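Adenosine kinase, putative (Trypanosoma brucei, PDB 3OTX) probably phosphorylates adenosine and related nucleosides with ATP and magnesium, turning adenosine into AMP in the purine salvage pathway. Local coordinates at residues Leu193-Met204 with Tyr217-Glu227; Ala228-Trp237 with Ile245-Val253. The protein carries 1 engineered substitution. All coordinates share one frame; numbering follows the deposited sequence. Where two conformers were deposited one is given.

Contact 1 (Leu193-Met204 with Tyr217-Glu227); sequences LFMINLSAPFIM and YTDIIVANRHE. With AP5 (bis(adenosine)-5'-pentaphosphate), chain C.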
loop_
_atom_site.group_PDB
_atom_site.type_symbol
_atom_site.label_atom_id
_atom_site.label_comp_id
_atom_site.label_asym_id
_atom_site.label_seq_id
_atom_site.Cartn_x
_atom_site.Cartn_y
_atom_site.Cartn_z
ATOM N N LEU A 193 9.196 13.000 -6.042
ATOM C CA LEU A 193 9.392 12.222 -4.827
ATOM C C LEU A 193 9.060 10.782 -5.064
ATOM O O LEU A 193 8.071 10.478 -5.722
ATOM C CB LEU A 193 8.467 12.738 -3.730
ATOM C CG LEU A 193 9.251 13.869 -3.074
ATOM C CD1 LEU A 193 8.457 15.154 -2.982
ATOM C CD2 LEU A 193 9.849 13.411 -1.753
ATOM N N PHE A 194 9.878 9.892 -4.525
ATOM C CA PHE A 194 9.605 8.469 -4.566
ATOM C C PHE A 194 9.363 7.952 -3.173
ATOM O O PHE A 194 10.165 8.207 -2.266
ATOM C CB PHE A 194 10.763 7.696 -5.206
ATOM C CG PHE A 194 10.407 6.265 -5.504
ATOM C CD1 PHE A 194 9.778 5.934 -6.703
ATOM C CD2 PHE A 194 10.614 5.276 -4.552
ATOM C CE1 PHE A 194 9.413 4.632 -6.978
ATOM C CE2 PHE A 194 10.238 3.940 -4.816
ATOM C CZ PHE A 194 9.607 3.631 -6.025
ATOM N N MET A 195 8.256 7.223 -3.009
ATOM C CA MET A 195 7.825 6.737 -1.707
ATOM C C MET A 195 7.489 5.263 -1.801
ATOM O O MET A 195 6.884 4.827 -2.778
ATOM C CB MET A 195 6.576 7.485 -1.246
ATOM C CG MET A 195 6.623 8.979 -1.453
ATOM S SD MET A 195 5.034 9.675 -1.029
ATOM C CE MET A 195 4.774 8.864 0.537
ATOM N N ILE A 196 7.861 4.514 -0.776
ATOM C CA ILE A 196 7.482 3.101 -0.687
ATOM C C ILE A 196 6.890 2.802 0.670
ATOM O O ILE A 196 7.219 3.484 1.666
ATOM C CB ILE A 196 8.668 2.148 -0.903
ATOM C CG1 ILE A 196 9.826 2.437 0.058
ATOM C CG2 ILE A 196 9.132 2.190 -2.307
ATOM C CD1 ILE A 196 11.024 1.571 -0.199
ATOM N N ASN A 197 6.015 1.807 0.728
ATOM C CA ASN A 197 5.589 1.228 1.990
ATOM C C ASN A 197 6.289 -0.114 2.123
ATOM O O ASN A 197 6.464 -0.788 1.136
ATOM C CB ASN A 197 4.060 1.075 1.978
ATOM C CG ASN A 197 3.518 0.332 3.194
ATOM O OD1 ASN A 197 2.889 -0.699 3.048
ATOM N ND2 ASN A 197 3.770 0.850 4.379
ATOM N N LEU A 198 6.637 -0.511 3.338
ATOM C CA LEU A 198 7.272 -1.811 3.533
ATOM C C LEU A 198 6.339 -3.009 3.354
ATOM O O LEU A 198 6.816 -4.127 3.141
ATOM C CB LEU A 198 7.976 -1.843 4.893
ATOM C CG LEU A 198 9.130 -0.841 5.051
ATOM C CD1 LEU A 198 9.868 -1.117 6.364
ATOM C CD2 LEU A 198 10.096 -0.947 3.841
ATOM N N SER A 199 5.024 -2.768 3.465
ATOM C CA SER A 199 3.927 -3.743 3.138
ATOM C C SER A 199 3.761 -4.956 4.030
ATOM O O SER A 199 2.636 -5.260 4.448
ATOM C CB SER A 199 4.006 -4.229 1.686
ATOM O OG SER A 199 3.801 -3.171 0.752
ATOM N N ALA A 200 4.830 -5.698 4.273
ATOM C CA ALA A 200 4.720 -6.917 5.073
ATOM C C ALA A 200 6.064 -7.369 5.548
ATOM O O ALA A 200 7.056 -7.234 4.830
ATOM C CB ALA A 200 4.047 -8.047 4.234
ATOM N N PRO A 201 6.115 -7.968 6.745
ATOM C CA PRO A 201 7.388 -8.506 7.157
ATOM C C PRO A 201 8.024 -9.420 6.125
ATOM O O PRO A 201 9.244 -9.413 6.021
ATOM C CB PRO A 201 7.053 -9.266 8.451
ATOM C CG PRO A 201 5.919 -8.454 9.030
ATOM C CD PRO A 201 5.098 -8.014 7.822
ATOM N N PHE A 202 7.253 -10.154 5.318
ATOM C CA PHE A 202 7.875 -11.068 4.336
ATOM C C PHE A 202 8.691 -10.399 3.235
ATOM O O PHE A 202 9.548 -11.028 2.610
ATOM C CB PHE A 202 6.888 -12.090 3.751
ATOM C CG PHE A 202 5.977 -11.558 2.672
ATOM C CD1 PHE A 202 6.420 -11.381 1.365
ATOM C CD2 PHE A 202 4.644 -11.300 2.964
ATOM C CE1 PHE A 202 5.546 -10.911 0.370
ATOM C CE2 PHE A 202 3.773 -10.849 1.966
ATOM C CZ PHE A 202 4.219 -10.651 0.681
ATOM N N ILE A 203 8.411 -9.121 3.020
ATOM C CA ILE A 203 9.187 -8.349 2.068
ATOM C C ILE A 203 10.634 -8.252 2.590
ATOM O O ILE A 203 11.579 -8.497 1.833
ATOM C CB ILE A 203 8.571 -6.939 1.859
ATOM C CG1 ILE A 203 7.184 -7.028 1.161
ATOM C CG2 ILE A 203 9.535 -6.040 1.086
ATOM C CD1 ILE A 203 7.227 -7.666 -0.283
ATOM N N MET A 204 10.797 -7.881 3.863
ATOM C CA MET A 204 12.124 -7.794 4.472
ATOM C C MET A 204 12.797 -9.162 4.637
ATOM O O MET A 204 14.018 -9.272 4.538
ATOM C CB MET A 204 12.029 -7.113 5.841
ATOM C CG MET A 204 11.996 -5.563 5.841
ATOM S SD MET A 204 10.580 -4.759 5.098
ATOM C CE MET A 204 9.319 -5.125 6.360
ATOM N N TYR A 217 17.014 5.136 -3.659
ATOM C CA TYR A 217 16.243 6.071 -4.488
ATOM C C TYR A 217 14.959 6.501 -3.782
ATOM O O TYR A 217 14.157 7.242 -4.342
ATOM C CB TYR A 217 15.824 5.377 -5.790
ATOM C CG TYR A 217 16.877 4.974 -6.782
ATOM C CD1 TYR A 217 17.329 3.648 -6.852
ATOM C CD2 TYR A 217 17.353 5.892 -7.728
ATOM C CE1 TYR A 217 18.272 3.262 -7.815
ATOM C CE2 TYR A 217 18.273 5.520 -8.692
ATOM C CZ TYR A 217 18.732 4.213 -8.731
ATOM O OH TYR A 217 19.646 3.859 -9.706
ATOM N N THR A 218 14.736 5.985 -2.570
ATOM C CA THR A 218 13.475 6.184 -1.872
ATOM C C THR A 218 13.585 7.389 -0.949
ATOM O O THR A 218 14.401 7.395 -0.013
ATOM C CB THR A 218 13.072 4.925 -1.106
ATOM O OG1 THR A 218 12.899 3.836 -2.040
ATOM C CG2 THR A 218 11.738 5.148 -0.382
ATOM N N ASP A 219 12.784 8.418 -1.227
ATOM C CA ASP A 219 12.718 9.558 -0.316
ATOM C C ASP A 219 11.917 9.270 0.967
ATOM O O ASP A 219 12.412 9.562 2.067
ATOM C CB ASP A 219 12.149 10.763 -1.029
ATOM C CG ASP A 219 12.884 11.062 -2.313
ATOM O OD1 ASP A 219 14.068 11.441 -2.264
ATOM O OD2 ASP A 219 12.295 10.922 -3.381
ATOM N N ILE A 220 10.721 8.674 0.852
ATOM C CA ILE A 220 9.896 8.496 2.032
ATOM C C ILE A 220 9.616 6.996 2.176
ATOM O O ILE A 220 9.167 6.346 1.243
ATOM C CB ILE A 220 8.582 9.292 1.925
ATOM C CG1 ILE A 220 8.878 10.781 1.653
ATOM C CG2 ILE A 220 7.739 9.084 3.178
ATOM C CD1 ILE A 220 7.766 11.721 2.075
ATOM N N ILE A 221 9.925 6.475 3.356
ATOM C CA ILE A 221 9.647 5.105 3.691
ATOM C C ILE A 221 8.537 5.116 4.730
ATOM O O ILE A 221 8.662 5.766 5.767
ATOM C CB ILE A 221 10.858 4.420 4.317
ATOM C CG1 ILE A 221 12.069 4.442 3.349
ATOM C CG2 ILE A 221 10.467 2.991 4.764
ATOM C CD1 ILE A 221 13.389 4.086 3.998
ATOM N N VAL A 222 7.453 4.393 4.442
ATOM C CA VAL A 222 6.294 4.341 5.345
ATOM C C VAL A 222 6.113 2.873 5.758
ATOM O O VAL A 222 6.267 1.961 4.934
ATOM C CB VAL A 222 5.029 4.868 4.634
ATOM C CG1 VAL A 222 3.794 4.784 5.553
ATOM C CG2 VAL A 222 5.231 6.317 4.225
ATOM N N ALA A 223 5.845 2.631 7.046
ATOM C CA ALA A 223 5.570 1.273 7.524
ATOM C C ALA A 223 4.782 1.322 8.813
ATOM O O ALA A 223 4.536 2.379 9.343
ATOM C CB ALA A 223 6.851 0.519 7.757
ATOM N N ASN A 224 4.374 0.163 9.298
ATOM C CA ASN A 224 3.823 0.079 10.638
ATOM C C ASN A 224 4.866 -0.391 11.654
ATOM O O ASN A 224 6.019 -0.648 11.307
ATOM C CB ASN A 224 2.578 -0.823 10.647
ATOM C CG ASN A 224 2.897 -2.255 10.315
ATOM O OD1 ASN A 224 4.064 -2.644 10.227
ATOM N ND2 ASN A 224 1.865 -3.057 10.125
ATOM N N ARG A 225 4.429 -0.558 12.902
ATOM C CA ARG A 225 5.336 -0.904 14.004
ATOM C C ARG A 225 6.036 -2.251 13.733
ATOM O O ARG A 225 7.255 -2.409 13.926
ATOM C CB ARG A 225 4.522 -0.996 15.301
ATOM C CG ARG A 225 5.390 -1.066 16.546
ATOM C CD ARG A 225 4.631 -1.658 17.733
ATOM N NE ARG A 225 3.733 -0.724 18.436
ATOM C CZ ARG A 225 2.438 -0.558 18.174
ATOM N NH1 ARG A 225 1.867 -1.226 17.171
ATOM N NH2 ARG A 225 1.704 0.286 18.921
ATOM N N HIS A 226 5.260 -3.218 13.267
ATOM C CA HIS A 226 5.773 -4.552 13.054
ATOM C C HIS A 226 6.826 -4.602 11.940
ATOM O O HIS A 226 7.887 -5.223 12.108
ATOM C CB HIS A 226 4.610 -5.479 12.751
ATOM C CG HIS A 226 4.955 -6.926 12.810
ATOM N ND1 HIS A 226 4.028 -7.887 13.146
ATOM C CD2 HIS A 226 6.120 -7.588 12.591
ATOM C CE1 HIS A 226 4.601 -9.077 13.123
ATOM N NE2 HIS A 226 5.872 -8.925 12.799
ATOM N N GLU A 227 6.518 -3.946 10.822
ATOM C CA GLU A 227 7.411 -3.873 9.680
ATOM C C GLU A 227 8.665 -3.111 10.069
ATOM O O GLU A 227 9.747 -3.459 9.603
ATOM C CB GLU A 227 6.702 -3.177 8.533
ATOM C CG GLU A 227 5.581 -4.020 7.914
ATOM C CD GLU A 227 4.534 -3.150 7.227
ATOM O OE1 GLU A 227 4.762 -1.925 7.028
ATOM O OE2 GLU A 227 3.456 -3.677 6.892
HETATM P PA AP5 C . -1.820 0.779 11.940
HETATM O O1A AP5 C . -2.491 -0.305 12.778
HETATM O O2A AP5 C . -0.439 1.170 12.427
HETATM O O3A AP5 C . -1.656 0.378 10.390
HETATM P PB AP5 C . -1.293 -1.079 9.799
HETATM O O1B AP5 C . -0.668 -1.978 10.821
HETATM O O2B AP5 C . -0.540 -0.844 8.535
HETATM O O3B AP5 C . -2.771 -1.578 9.481
HETATM P PG AP5 C . -3.409 -3.017 9.238
HETATM O O1G AP5 C . -4.860 -2.909 9.591
HETATM O O2G AP5 C . -2.801 -4.130 10.063
HETATM O O3G AP5 C . -3.248 -3.120 7.698
HETATM P PD AP5 C . -3.655 -4.305 6.677
HETATM O O1D AP5 C . -4.298 -5.505 7.349
HETATM O O2D AP5 C . -2.434 -4.524 5.828
HETATM O O3D AP5 C . -4.835 -3.587 5.849
HETATM P PE AP5 C . -4.647 -2.646 4.552
HETATM O O1E AP5 C . -3.443 -1.766 4.738
HETATM O O2E AP5 C . -5.979 -1.972 4.233
HETATM O O5F AP5 C . -2.838 2.015 11.851
HETATM C C5F AP5 C . -2.571 3.121 10.989
HETATM C C4F AP5 C . -3.322 4.327 11.497
HETATM O O4F AP5 C . -4.715 4.014 11.635
HETATM C C3F AP5 C . -2.930 4.779 12.901
HETATM O O3F AP5 C . -1.838 5.663 12.829
HETATM C C2F AP5 C . -4.195 5.384 13.437
HETATM O O2F AP5 C . -4.339 6.696 12.953
HETATM C C1F AP5 C . -5.281 4.528 12.777
HETATM N N9A AP5 C . -5.719 3.373 13.613
HETATM C C8A AP5 C . -5.444 2.022 13.384
HETATM N N7A AP5 C . -6.050 1.305 14.370
HETATM C C5A AP5 C . -6.703 2.159 15.192
HETATM C C6A AP5 C . -7.500 1.988 16.302
HETATM N N6A AP5 C . -7.859 0.776 16.734
HETATM N N1A AP5 C . -8.038 3.097 16.910
HETATM C C2A AP5 C . -7.824 4.377 16.424
HETATM N N3A AP5 C . -7.034 4.533 15.305
HETATM C C4A AP5 C . -6.508 3.456 14.692
HETATM O O5J AP5 C . -4.284 -3.701 3.371
HETATM C C5J AP5 C . -5.220 -4.702 3.011
HETATM C C4J AP5 C . -5.006 -4.915 1.522
HETATM O O4J AP5 C . -3.766 -5.599 1.281
HETATM C C3J AP5 C . -6.043 -5.840 0.877
HETATM O O3J AP5 C . -6.943 -5.023 0.126
HETATM C C2J AP5 C . -5.221 -6.803 0.005
HETATM O O2J AP5 C . -5.729 -6.952 -1.316
HETATM C C1J AP5 C . -3.869 -6.133 -0.014
HETATM N N9B AP5 C . -2.759 -7.054 -0.297
HETATM C C8B AP5 C . -2.447 -8.165 0.439
HETATM N N7B AP5 C . -1.393 -8.762 -0.174
HETATM C C5B AP5 C . -1.045 -8.031 -1.280
HETATM C C6B AP5 C . -0.045 -8.181 -2.247
HETATM N N6B AP5 C . 0.789 -9.232 -2.304
HETATM N N1B AP5 C . -0.030 -7.245 -3.245
HETATM C C2B AP5 C . -0.847 -6.139 -3.287
HETATM N N3B AP5 C . -1.861 -6.016 -2.359
HETATM C C4B AP5 C . -1.916 -6.942 -1.354
HETATM O O HOH W 1 2.274 -1.869 5.335
#
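P201 lays CG over one face of the H226 imidazole, 4.0 Å from the ring centroid, a CH-pi contact displaced toward the rim. At the far end T218 OG1, hydrogen-bonded to V214 O, lies at the edge of the F194 ring, near its plane, while F168 meets the same ring. Between them, strands 193-197 and 220-224 run parallel as neighbours in the central sheet of this ribokinase-type fold. I220 N to F194 O, I196 N to I220 O, V222 N to I196 O and L198 N to V222 O join them. D219 opens the pairing: its OD2 accepts F194 N at 2.9 Å, nearly straight (174°), through the lone pair facing away from OD1, while OD1 is hydrogen-bonded to Y255 OH. On one face M195 lies alongside I220, pointing the same way; on the other, I196 and T218 cross at about a right angle. At the C-terminal ends, N224 and E227 form a capping box: OD1 accepts E227 N at 2.8 Å, and OE1 takes N224 N from above the carboxylate plane. A water between N197 OD1 and E227 OE2 probably bridges them. N224 CG lies between the backbone N and the carbonyl carbon (chi1 65°), bringing ND2 to O1B of the bound inhibitor at 2.8 Å. One amide thus caps helix 225-235 and grips the phosphate chain; the E227 N bond to OD1 probably fixes that amide's rotation.

Contact 2 (Ala228-Trp237 with Ile245-Val253); sequences AKEFANMMKW and IARRAVSEV
W237 fits against R248 so closely that the arginine's aliphatic stem covers one indole face, with CB 3.6 Å from the centroid of the six-membered ring. The guanidinium, 75° from the indole plane, follows as an off-centre cation-pi partner, CZ 5.0 Å from the five-membered ring, while its NE pairs with E244. M235 CB lies over the opposite face, and I245 CG2 meets the ring edge in plane. This sandwich is the dense part of the contact, and it continues: V253 CG2 touches the edge of the F231 ring at CE2 (3.7 Å), and I245 CD1 reaches A232 CB at 3.7 Å. Helices 228-235 and 245-251 cross at 55° with axes 10.5 Å apart, and W237, whose N closes the Schellman motif at K236 by bonding to A232 O, fills the wedge between them. The outer side is looser and polar. There a water accepts a hydrogen bond from W237 NE1 at 2.9 Å and donates one to E252 OE1 at 2.6 Å. The indole thus buries its carbon faces yet hands its N-H to solvent, and a charged arginine serves as apolar cover through its stem, its charge met by E244.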
loop_
_atom_site.group_PDB
_atom_site.type_symbol
_atom_site.label_atom_id
_atom_site.label_comp_id
_atom_site.label_asym_id
_atom_site.label_seq_id
_atom_site.Cartn_x
_atom_site.Cartn_y
_atom_site.Cartn_z
ATOM N N ALA A 228 8.538 -2.085 10.907
ATOM C CA ALA A 228 9.725 -1.358 11.353
ATOM C C ALA A 228 10.663 -2.279 12.137
ATOM O O ALA A 228 11.893 -2.270 11.929
ATOM C CB ALA A 228 9.341 -0.099 12.197
ATOM N N LYS A 229 10.095 -3.089 13.036
ATOM C CA LYS A 229 10.924 -4.052 13.763
ATOM C C LYS A 229 11.546 -5.092 12.822
ATOM O O LYS A 229 12.687 -5.511 13.045
ATOM C CB LYS A 229 10.139 -4.737 14.877
ATOM C CG LYS A 229 9.650 -3.764 15.921
ATOM C CD LYS A 229 8.785 -4.477 16.967
ATOM C CE LYS A 229 8.405 -3.526 18.072
ATOM N NZ LYS A 229 7.357 -4.058 18.947
ATOM N N GLU A 230 10.805 -5.498 11.794
ATOM C CA GLU A 230 11.339 -6.474 10.841
ATOM C C GLU A 230 12.475 -5.859 10.027
ATOM O O GLU A 230 13.448 -6.547 9.718
ATOM C CB GLU A 230 10.253 -7.043 9.940
ATOM C CG GLU A 230 10.642 -8.348 9.261
ATOM C CD GLU A 230 10.763 -9.493 10.250
ATOM O OE1 GLU A 230 9.764 -9.789 10.955
ATOM O OE2 GLU A 230 11.853 -10.089 10.316
ATOM N N PHE A 231 12.331 -4.575 9.693
ATOM C CA PHE A 231 13.367 -3.795 8.996
ATOM C C PHE A 231 14.631 -3.709 9.845
ATOM O O PHE A 231 15.738 -3.930 9.339
ATOM C CB PHE A 231 12.834 -2.395 8.662
ATOM C CG PHE A 231 13.699 -1.632 7.688
ATOM C CD1 PHE A 231 13.465 -1.713 6.324
ATOM C CD2 PHE A 231 14.773 -0.864 8.152
ATOM C CE1 PHE A 231 14.268 -1.011 5.409
ATOM C CE2 PHE A 231 15.580 -0.156 7.248
ATOM C CZ PHE A 231 15.325 -0.231 5.880
ATOM N N ALA A 232 14.472 -3.413 11.137
ATOM C CA ALA A 232 15.591 -3.494 12.087
ATOM C C ALA A 232 16.263 -4.860 12.063
ATOM O O ALA A 232 17.491 -4.923 12.007
ATOM C CB ALA A 232 15.146 -3.123 13.511
ATOM N N ASN A 233 15.479 -5.945 12.069
ATOM C CA ASN A 233 16.013 -7.319 12.027
ATOM C C ASN A 233 16.826 -7.561 10.745
ATOM O O ASN A 233 17.928 -8.129 10.790
ATOM C CB ASN A 233 14.884 -8.361 12.131
ATOM C CG ASN A 233 14.219 -8.399 13.510
ATOM O OD1 ASN A 233 14.699 -7.803 14.472
ATOM N ND2 ASN A 233 13.103 -9.120 13.603
ATOM N N MET A 234 16.264 -7.131 9.612
ATOM C CA MET A 234 16.913 -7.225 8.305
ATOM C C MET A 234 18.255 -6.490 8.304
ATOM O O MET A 234 19.255 -6.994 7.788
ATOM C CB MET A 234 15.999 -6.632 7.234
ATOM C CG MET A 234 16.566 -6.734 5.838
ATOM S SD MET A 234 15.651 -5.801 4.654
ATOM C CE MET A 234 16.112 -4.117 5.108
ATOM N N MET A 235 18.267 -5.310 8.907
ATOM C CA MET A 235 19.463 -4.482 8.979
ATOM C C MET A 235 20.487 -4.952 10.019
ATOM O O MET A 235 21.622 -4.462 10.048
ATOM C CB MET A 235 19.065 -3.037 9.284
ATOM C CG MET A 235 18.346 -2.300 8.174
ATOM S SD MET A 235 19.248 -2.362 6.599
ATOM C CE MET A 235 20.723 -1.400 6.993
ATOM N N LYS A 236 20.083 -5.899 10.864
ATOM C CA LYS A 236 20.848 -6.388 12.016
ATOM C C LYS A 236 21.032 -5.330 13.102
ATOM O O LYS A 236 21.950 -5.411 13.918
ATOM C CB LYS A 236 22.157 -7.096 11.609
ATOM C CG LYS A 236 21.895 -8.253 10.644
ATOM C CD LYS A 236 22.853 -9.416 10.801
ATOM C CE LYS A 236 22.317 -10.636 10.064
ATOM N NZ LYS A 236 23.291 -11.766 10.094
ATOM N N TRP A 237 20.118 -4.359 13.120
ATOM C CA TRP A 237 20.083 -3.358 14.171
ATOM C C TRP A 237 19.501 -3.931 15.455
ATOM O O TRP A 237 18.349 -4.420 15.478
ATOM C CB TRP A 237 19.239 -2.147 13.781
ATOM C CG TRP A 237 19.746 -1.336 12.618
ATOM C CD1 TRP A 237 21.045 -1.249 12.158
ATOM C CD2 TRP A 237 18.975 -0.454 11.813
ATOM N NE1 TRP A 237 21.097 -0.382 11.094
ATOM C CE2 TRP A 237 19.844 0.122 10.861
ATOM C CE3 TRP A 237 17.616 -0.111 11.782
ATOM C CZ2 TRP A 237 19.392 1.018 9.882
ATOM C CZ3 TRP A 237 17.173 0.782 10.820
ATOM C CH2 TRP A 237 18.057 1.338 9.879
ATOM N N ILE A 245 14.683 3.091 15.335
ATOM C CA ILE A 245 14.656 2.492 13.993
ATOM C C ILE A 245 14.439 3.563 12.933
ATOM O O ILE A 245 15.126 3.577 11.901
ATOM C CB ILE A 245 13.611 1.347 13.906
ATOM C CG1 ILE A 245 13.956 0.260 14.933
ATOM C CG2 ILE A 245 13.570 0.729 12.500
ATOM C CD1 ILE A 245 12.824 -0.756 15.190
ATOM N N ALA A 246 13.493 4.467 13.176
ATOM C CA ALA A 246 13.244 5.587 12.264
ATOM C C ALA A 246 14.479 6.499 12.094
ATOM O O ALA A 246 14.840 6.834 10.959
ATOM C CB ALA A 246 11.997 6.389 12.685
ATOM N N ARG A 247 15.125 6.868 13.207
ATOM C CA ARG A 247 16.349 7.674 13.191
ATOM C C ARG A 247 17.382 7.019 12.286
ATOM O O ARG A 247 17.978 7.673 11.411
ATOM C CB ARG A 247 16.889 7.769 14.632
ATOM C CG ARG A 247 18.052 8.710 14.869
ATOM C CD ARG A 247 18.238 8.889 16.390
ATOM N NE ARG A 247 17.218 9.778 16.955
ATOM C CZ ARG A 247 16.310 9.455 17.879
ATOM N NH1 ARG A 247 16.251 8.236 18.421
ATOM N NH2 ARG A 247 15.452 10.381 18.279
ATOM N N ARG A 248 17.604 5.730 12.498
ATOM C CA ARG A 248 18.615 5.006 11.718
ATOM C C ARG A 248 18.202 4.834 10.229
ATOM O O ARG A 248 19.057 4.811 9.333
ATOM C CB ARG A 248 18.927 3.651 12.346
ATOM C CG ARG A 248 19.473 3.686 13.748
ATOM C CD ARG A 248 19.760 2.287 14.224
ATOM N NE ARG A 248 20.100 2.256 15.643
ATOM C CZ ARG A 248 20.579 1.197 16.281
ATOM N NH1 ARG A 248 20.792 0.061 15.623
ATOM N NH2 ARG A 248 20.859 1.274 17.575
ATOM N N ALA A 249 16.915 4.696 9.942
ATOM C CA ALA A 249 16.498 4.552 8.533
ATOM C C ALA A 249 16.702 5.867 7.810
ATOM O O ALA A 249 16.849 5.900 6.588
ATOM C CB ALA A 249 15.031 4.127 8.459
ATOM N N VAL A 250 16.715 6.959 8.565
ATOM C CA VAL A 250 16.978 8.258 7.969
ATOM C C VAL A 250 18.449 8.371 7.567
ATOM O O VAL A 250 18.746 8.750 6.427
ATOM C CB VAL A 250 16.544 9.430 8.885
ATOM C CG1 VAL A 250 17.148 10.758 8.409
ATOM C CG2 VAL A 250 15.010 9.499 8.944
ATOM N N SER A 251 19.352 8.012 8.481
ATOM C CA SER A 251 20.757 8.373 8.306
ATOM C C SER A 251 21.682 7.205 7.945
ATOM O O SER A 251 22.845 7.420 7.554
ATOM C CB SER A 251 21.258 9.060 9.562
ATOM O OG SER A 251 21.186 8.170 10.661
ATOM N N GLU A 252 21.199 5.977 8.096
ATOM C CA GLU A 252 22.067 4.831 7.951
ATOM C C GLU A 252 21.733 4.016 6.712
ATOM O O GLU A 252 22.597 3.345 6.171
ATOM C CB GLU A 252 22.062 3.988 9.229
ATOM C CG GLU A 252 22.672 4.739 10.428
ATOM C CD GLU A 252 22.740 3.933 11.703
ATOM O OE1 GLU A 252 22.748 2.686 11.653
ATOM O OE2 GLU A 252 22.883 4.557 12.786
ATOM N N VAL A 253 20.488 4.081 6.266
ATOM C CA VAL A 253 20.074 3.387 5.058
ATOM C C VAL A 253 20.474 4.248 3.874
ATOM O O VAL A 253 20.163 5.443 3.845
ATOM C CB VAL A 253 18.564 3.189 5.066
ATOM C CG1 VAL A 253 18.029 2.789 3.676
ATOM C CG2 VAL A 253 18.220 2.134 6.104
HETATM O O HOH W 2 23.592 0.785 10.097
#

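Both contacts use helix 225-235: contact 1 includes its capped first turn, contact 2 its later turns and C-terminal end. Contact 1 is a buried core element, about 9 Å from the chain centre to its own centre; contact 2 lies about 20 Å out and is only partly buried. Their chemistry follows: main-chain bonding between parallel strands and a ligand-facing polar end in the first, apolar and aromatic packing with cation-pi cover of W237 in the second. They meet directly where L198 CD1 packs on F231 CD1 at 3.6 Å and where M204 CG packs against F231 CA; helix 225-235 thus links the phosphate site with the partly buried outer contact.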